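Local structure of designed helical repeat protein (Synthetic construct, 5CWQ) at residues A[49-54]-A[64-69]; A[196-199]-A[205-208]. The protein has no known biological function and was designed de novo as a helical repeat protein, a stack of antiparallel helices. All coordinates share one frame; numbering follows the deposited sequence. Where two conformers were deposited one is given.

Contact 1: residues A[49-54]-A[64-69]; sequences ELARVA and ERASEK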
ATOM      1  N   GLU A  49       4.646   9.067  -5.425  1.00 35.10           N
ATOM      2  CA  GLU A  49       4.673   9.988  -6.552  1.00 38.80           C
ATOM      3  C   GLU A  49       6.113  10.300  -6.951  1.00 37.21           C
ATOM      4  O   GLU A  49       6.446  10.319  -8.133  1.00 36.18           O
ATOM      5  CB  GLU A  49       3.920  11.276  -6.211  1.00 47.03           C
ATOM      6  CG  GLU A  49       3.585  12.133  -7.419  1.00 56.98           C
ATOM      7  CD  GLU A  49       2.769  13.363  -7.058  1.00 66.38           C
ATOM      8  OE1 GLU A  49       2.303  13.452  -5.901  1.00 69.75           O
ATOM      9  OE2 GLU A  49       2.595  14.240  -7.932  1.00 69.78           O
ATOM     10  N   LEU A  50       6.968  10.534  -5.958  1.00 37.48           N
ATOM     11  CA  LEU A  50       8.382  10.802  -6.206  1.00 37.68           C
ATOM     12  C   LEU A  50       9.058   9.618  -6.894  1.00 37.25           C
ATOM     13  O   LEU A  50       9.884   9.797  -7.789  1.00 39.66           O
ATOM     14  CB  LEU A  50       9.105  11.123  -4.896  1.00 36.51           C
ATOM     15  CG  LEU A  50       8.722  12.435  -4.210  1.00 36.16           C
ATOM     16  CD1 LEU A  50       9.274  12.475  -2.790  1.00 35.94           C
ATOM     17  CD2 LEU A  50       9.219  13.630  -5.009  1.00 37.47           C
ATOM     18  N   ALA A  51       8.704   8.411  -6.469  1.00 34.45           N
ATOM     19  CA  ALA A  51       9.274   7.199  -7.046  1.00 32.81           C
ATOM     20  C   ALA A  51       8.888   7.057  -8.515  1.00 32.47           C
ATOM     21  O   ALA A  51       9.716   6.704  -9.355  1.00 31.82           O
ATOM     22  CB  ALA A  51       8.825   5.979  -6.258  1.00 31.20           C
ATOM     23  N   ARG A  52       7.625   7.337  -8.820  1.00 33.73           N
ATOM     24  CA  ARG A  52       7.131   7.218 -10.185  1.00 36.71           C
ATOM     25  C   ARG A  52       7.751   8.277 -11.093  1.00 36.21           C
ATOM     26  O   ARG A  52       7.991   8.024 -12.274  1.00 34.85           O
ATOM     27  CB  ARG A  52       5.605   7.318 -10.208  1.00 42.16           C
ATOM     28  CG  ARG A  52       4.914   6.044  -9.752  1.00 48.36           C
ATOM     29  CD  ARG A  52       3.404   6.185  -9.742  1.00 56.11           C
ATOM     30  NE  ARG A  52       2.744   4.885  -9.850  1.00 63.70           N
ATOM     31  CZ  ARG A  52       2.227   4.380 -10.970  1.00 71.78           C
ATOM     32  NH1 ARG A  52       2.265   5.058 -12.114  1.00 74.07           N
ATOM     33  NH2 ARG A  52       1.655   3.184 -10.943  1.00 75.23           N
ATOM     34  N   VAL A  53       8.012   9.459 -10.541  1.00 37.92           N
ATOM     35  CA  VAL A  53       8.702  10.511 -11.282  1.00 40.11           C
ATOM     36  C   VAL A  53      10.129  10.064 -11.587  1.00 41.54           C
ATOM     37  O   VAL A  53      10.633  10.274 -12.690  1.00 42.22           O
ATOM     38  CB  VAL A  53       8.723  11.849 -10.498  1.00 40.68           C
ATOM     39  CG1 VAL A  53       9.700  12.848 -11.123  1.00 41.43           C
ATOM     40  CG2 VAL A  53       7.331  12.451 -10.444  1.00 40.93           C
ATOM     41  N   ALA A  54      10.776   9.451 -10.600  1.00 41.92           N
ATOM     42  CA  ALA A  54      12.129   8.937 -10.778  1.00 42.98           C
ATOM     43  C   ALA A  54      12.151   7.856 -11.858  1.00 41.51           C
ATOM     44  O   ALA A  54      13.049   7.831 -12.702  1.00 43.45           O
ATOM     45  CB  ALA A  54      12.666   8.388  -9.464  1.00 42.88           C
ATOM     46  N   GLU A  64      16.636   6.422  -5.533  1.00 47.52           N
ATOM     47  CA  GLU A  64      17.177   5.982  -4.253  1.00 52.71           C
ATOM     48  C   GLU A  64      16.725   6.917  -3.136  1.00 48.82           C
ATOM     49  O   GLU A  64      16.439   6.475  -2.025  1.00 48.07           O
ATOM     50  CB  GLU A  64      18.705   5.914  -4.305  1.00 62.78           C
ATOM     51  CG  GLU A  64      19.341   5.250  -3.090  1.00 71.33           C
ATOM     52  CD  GLU A  64      18.969   3.782  -2.954  1.00 77.21           C
ATOM     53  OE1 GLU A  64      18.429   3.204  -3.924  1.00 78.78           O
ATOM     54  OE2 GLU A  64      19.215   3.203  -1.874  1.00 79.72           O
ATOM     55  N   ARG A  65      16.667   8.211  -3.440  1.00 46.90           N
ATOM     56  CA  ARG A  65      16.143   9.196  -2.501  1.00 46.72           C
ATOM     57  C   ARG A  65      14.710   8.858  -2.109  1.00 41.66           C
ATOM     58  O   ARG A  65      14.344   8.935  -0.937  1.00 40.87           O
ATOM     59  CB  ARG A  65      16.199  10.599  -3.104  1.00 53.60           C
ATOM     60  CG  ARG A  65      17.392  11.429  -2.658  1.00 64.70           C
ATOM     61  CD  ARG A  65      17.384  12.790  -3.336  1.00 77.05           C
ATOM     62  NE  ARG A  65      17.897  12.723  -4.703  1.00 89.84           N
ATOM     63  CZ  ARG A  65      17.613  13.601  -5.662  1.00100.92           C
ATOM     64  NH1 ARG A  65      16.803  14.624  -5.421  1.00104.89           N
ATOM     65  NH2 ARG A  65      18.135  13.450  -6.871  1.00104.91           N
ATOM     66  N   ALA A  66      13.904   8.484  -3.098  1.00 38.65           N
ATOM     67  CA  ALA A  66      12.513   8.117  -2.859  1.00 36.18           C
ATOM     68  C   ALA A  66      12.430   6.883  -1.966  1.00 35.13           C
ATOM     69  O   ALA A  66      11.576   6.801  -1.081  1.00 33.52           O
ATOM     70  CB  ALA A  66      11.791   7.867  -4.182  1.00 35.13           C
ATOM     71  N   SER A  67      13.323   5.928  -2.201  1.00 36.49           N
ATOM     72  CA  SER A  67      13.357   4.697  -1.419  1.00 37.85           C
ATOM     73  C   SER A  67      13.739   4.986   0.029  1.00 37.84           C
ATOM     74  O   SER A  67      13.160   4.421   0.961  1.00 36.12           O
ATOM     75  CB  SER A  67      14.340   3.703  -2.035  1.00 41.27           C
ATOM     76  OG  SER A  67      14.231   2.431  -1.424  1.00 43.32           O
ATOM     77  N   GLU A  68      14.722   5.865   0.209  1.00 40.06           N
ATOM     78  CA  GLU A  68      15.143   6.291   1.538  1.00 42.25           C
ATOM     79  C   GLU A  68      13.975   6.930   2.276  1.00 38.59           C
ATOM     80  O   GLU A  68      13.774   6.691   3.467  1.00 38.27           O
ATOM     81  CB  GLU A  68      16.313   7.275   1.441  1.00 49.20           C
ATOM     82  CG  GLU A  68      17.619   6.643   0.971  1.00 56.30           C
ATOM     83  CD  GLU A  68      18.660   7.669   0.556  1.00 63.64           C
ATOM     84  OE1 GLU A  68      18.449   8.875   0.807  1.00 66.52           O
ATOM     85  OE2 GLU A  68      19.690   7.267  -0.026  1.00 66.25           O
ATOM     86  N   LYS A  69      13.202   7.736   1.557  1.00 36.51           N
ATOM     87  CA  LYS A  69      12.049   8.402   2.146  1.00 36.17           C
ATOM     88  C   LYS A  69      10.929   7.405   2.435  1.00 35.32           C
ATOM     89  O   LYS A  69      10.220   7.534   3.432  1.00 35.33           O
ATOM     90  CB  LYS A  69      11.553   9.517   1.225  1.00 37.47           C
ATOM     91  CG  LYS A  69      12.497  10.708   1.165  1.00 42.33           C
ATOM     92  CD  LYS A  69      11.985  11.796   0.242  1.00 46.79           C
ATOM     93  CE  LYS A  69      12.944  12.979   0.209  1.00 52.50           C
ATOM     94  NZ  LYS A  69      12.435  14.101  -0.627  1.00 55.02           N
TER

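Contact 2: residues A[196-199]-A[205-208]; sequences ESAE and EVKR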
ATOM      1  N   GLU A 196     -20.906  -4.173  -1.379  1.00 26.33           N
ATOM      2  CA  GLU A 196     -22.324  -4.417  -1.619  1.00 26.86           C
ATOM      3  C   GLU A 196     -23.127  -4.437  -0.320  1.00 26.78           C
ATOM      4  O   GLU A 196     -24.275  -3.991  -0.289  1.00 27.16           O
ATOM      5  CB  GLU A 196     -22.510  -5.732  -2.376  1.00 29.70           C
ATOM      6  CG  GLU A 196     -22.017  -5.668  -3.812  1.00 32.97           C
ATOM      7  CD  GLU A 196     -21.983  -7.024  -4.490  1.00 40.12           C
ATOM      8  OE1 GLU A 196     -22.182  -8.046  -3.800  1.00 44.05           O
ATOM      9  OE2 GLU A 196     -21.757  -7.065  -5.717  1.00 41.97           O
ATOM     10  N   SER A 197     -22.524  -4.957   0.745  0.51 26.79           N
ATOM     11  CA  SER A 197     -23.167  -4.963   2.055  0.51 27.66           C
ATOM     12  C   SER A 197     -23.301  -3.541   2.592  0.51 27.43           C
ATOM     13  O   SER A 197     -24.307  -3.194   3.212  0.51 28.22           O
ATOM     14  CB  SER A 197     -22.378  -5.826   3.042  0.51 26.95           C
ATOM     15  OG  SER A 197     -22.510  -7.203   2.734  0.51 28.45           O
ATOM     16  N   ALA A 198     -22.283  -2.721   2.352  1.00 27.34           N
ATOM     17  CA  ALA A 198     -22.306  -1.326   2.774  1.00 28.96           C
ATOM     18  C   ALA A 198     -23.372  -0.549   2.004  1.00 30.90           C
ATOM     19  O   ALA A 198     -24.126   0.234   2.585  1.00 33.18           O
ATOM     20  CB  ALA A 198     -20.941  -0.691   2.578  1.00 27.18           C
ATOM     21  N   GLU A 199     -23.421  -0.766   0.692  1.00 29.42           N
ATOM     22  CA  GLU A 199     -24.450  -0.165  -0.151  1.00 29.12           C
ATOM     23  C   GLU A 199     -25.835  -0.538   0.355  1.00 28.59           C
ATOM     24  O   GLU A 199     -26.750   0.284   0.353  1.00 28.90           O
ATOM     25  CB  GLU A 199     -24.289  -0.612  -1.606  1.00 32.85           C
ATOM     26  CG  GLU A 199     -23.139   0.064  -2.336  1.00 35.20           C
ATOM     27  CD  GLU A 199     -22.921  -0.483  -3.735  1.00 40.84           C
ATOM     28  OE1 GLU A 199     -23.721  -1.327  -4.185  1.00 44.36           O
ATOM     29  OE2 GLU A 199     -21.941  -0.066  -4.386  1.00 42.53           O
ATOM     30  N   GLU A 205     -19.410   5.547   3.587  1.00 31.07           N
ATOM     31  CA  GLU A 205     -17.984   5.617   3.885  1.00 33.31           C
ATOM     32  C   GLU A 205     -17.316   4.265   3.655  1.00 30.08           C
ATOM     33  O   GLU A 205     -16.282   4.184   2.992  1.00 30.07           O
ATOM     34  CB  GLU A 205     -17.753   6.083   5.323  1.00 39.45           C
ATOM     35  CG  GLU A 205     -16.283   6.172   5.718  1.00 46.14           C
ATOM     36  CD  GLU A 205     -15.477   7.098   4.816  1.00 53.59           C
ATOM     37  OE1 GLU A 205     -16.078   7.983   4.169  1.00 56.95           O
ATOM     38  OE2 GLU A 205     -14.238   6.940   4.756  1.00 55.53           O
ATOM     39  N   VAL A 206     -17.915   3.208   4.196  1.00 27.69           N
ATOM     40  CA  VAL A 206     -17.380   1.858   4.040  1.00 25.15           C
ATOM     41  C   VAL A 206     -17.370   1.466   2.567  1.00 24.28           C
ATOM     42  O   VAL A 206     -16.439   0.815   2.094  1.00 24.24           O
ATOM     43  CB  VAL A 206     -18.198   0.831   4.858  1.00 24.83           C
ATOM     44  CG1 VAL A 206     -17.737  -0.597   4.575  1.00 23.80           C
ATOM     45  CG2 VAL A 206     -18.084   1.136   6.339  1.00 25.70           C
ATOM     46  N   LYS A 207     -18.417   1.867   1.851  1.00 24.64           N
ATOM     47  CA  LYS A 207     -18.523   1.612   0.421  1.00 24.49           C
ATOM     48  C   LYS A 207     -17.317   2.182  -0.316  1.00 25.73           C
ATOM     49  O   LYS A 207     -16.703   1.504  -1.138  1.00 25.99           O
ATOM     50  CB  LYS A 207     -19.814   2.218  -0.134  1.00 23.44           C
ATOM     51  CG  LYS A 207     -20.001   2.046  -1.636  1.00 22.95           C
ATOM     52  CD  LYS A 207     -21.226   2.804  -2.146  1.00 24.21           C
ATOM     53  CE  LYS A 207     -21.028   4.309  -2.084  1.00 25.51           C
ATOM     54  NZ  LYS A 207     -22.198   5.045  -2.633  1.00 26.04           N
ATOM     55  N   ARG A 208     -16.987   3.434  -0.014  1.00 26.00           N
ATOM     56  CA  ARG A 208     -15.868   4.109  -0.660  1.00 25.45           C
ATOM     57  C   ARG A 208     -14.551   3.398  -0.368  1.00 25.20           C
ATOM     58  O   ARG A 208     -13.719   3.232  -1.258  1.00 24.78           O
ATOM     59  CB  ARG A 208     -15.791   5.563  -0.201  1.00 26.16           C
ATOM     60  CG  ARG A 208     -16.969   6.409  -0.644  1.00 28.20           C
ATOM     61  CD  ARG A 208     -17.129   7.631   0.242  1.00 30.45           C
ATOM     62  NE  ARG A 208     -18.392   8.321  -0.013  1.00 32.07           N
ATOM     63  CZ  ARG A 208     -19.057   9.033   0.892  1.00 33.79           C
ATOM     64  NH1 ARG A 208     -18.591   9.161   2.126  1.00 34.09           N
ATOM     65  NH2 ARG A 208     -20.199   9.620   0.562  1.00 35.25           N
TER

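Contact 1: residues A[49-54]-A[64-69]
Ala51 and Ala66 meet where helices 33-57 and 60-86 form an antiparallel helical hairpin of this designed all-helical repeat protein. The two segments run at 163° between their N-to-C directions, and their axes approach to 8.7 Å. The small side chains of Ala51 and Ala66 at this point are consistent with so close an approach. The CA atoms of Ala51 and Ala66 lie 5.4 Å apart. The Ala66 methyl points at the other helix and rests on its backbone, with Ala66 CB 3.9 Å from Ala51 CA. Ala51 CB lies beside it, 4.1 Å from Ala66 CB. On the other flank, Leu50 CB is 4.3 Å from Ala66 CB, so one methyl is held between two neighbouring residues. No hydrogen bond joins the segments; they touch mainly through carbon atoms, with the lysine ammonium near Leu50 CD1. Helix 90-114 packs against the far flank of the pair, where Ala51 touches Val110 and Ser67 touches Leu107. Toward helix 5-30, Leu50 and Lys69 close the seam. The Lys69 chain leaves with CG anti to its carbonyl carbon (chi1 -71°) and stays extended, so that both CD and NZ run beside Leu50 CD1 while NZ makes a salt bridge with Glu14 of helix 5-30. The two side chains cross at about a right angle, with Leu50 CD1 4.1 Å from Lys69 CD.

Contact 2: residues A[196-199]-A[205-208]
The backbones of 196-199 and 205-208 come closest at Ala198 and Lys207, whose CA atoms are 5.3 Å apart. They belong to the last helical hairpin of the repeat protein, near the tight turn between helices 174-201 and 204-230. Ala198 points its methyl at the second helix. Its CB sits 3.7 Å from Lys207 N and 3.8 Å from Val206 CG1. The valine rotation (chi1 174°) turns CG1 onto this methyl, and Val206 also touches Val194. On the more exposed side, Glu199 and Lys207 cross at about a right angle. Glu199 CG and OE2 both lie against Lys207 CD, but the charged ends do not pair: Glu199 OE2 and Lys207 NZ stay 5.4 Å apart. The lysine chain bends at chi3 (69°). A bound phosphate, probably from the crystallisation liquor, lies about 3 Å from this side chain. An alanine in place of Lys207 would probably leave Glu199 CG without the chain that lies across it, and take the nearby positive charge from the carboxylate and the phosphate. Between the two segments the closest pair is Glu199 CG and Lys207 CD at 3.3 Å, short for two methylenes and so to be read with caution.

Overall arrangement
Contacts 1 and 2 join different pairs of helices and share none. Each lies within a hairpin of consecutive antiparallel helices, and each has an alanine methyl at its centre. Their centres are 33 Å apart, on opposite sides of the chain's centre, and they do not touch. Both are partly buried. Contact 1 is the more enclosed, since helices 5-30 and 90-114 flank it and no touching residue is fully exposed. Contact 2 lies further out, in the last hairpin, with an exposed glutamate among its touching residues. The lysines differ accordingly. In 49-54/64-69 the charge is paired with a neighbouring helix, whereas in 196-199/205-208 the lysine side chain lies near a bound phosphate.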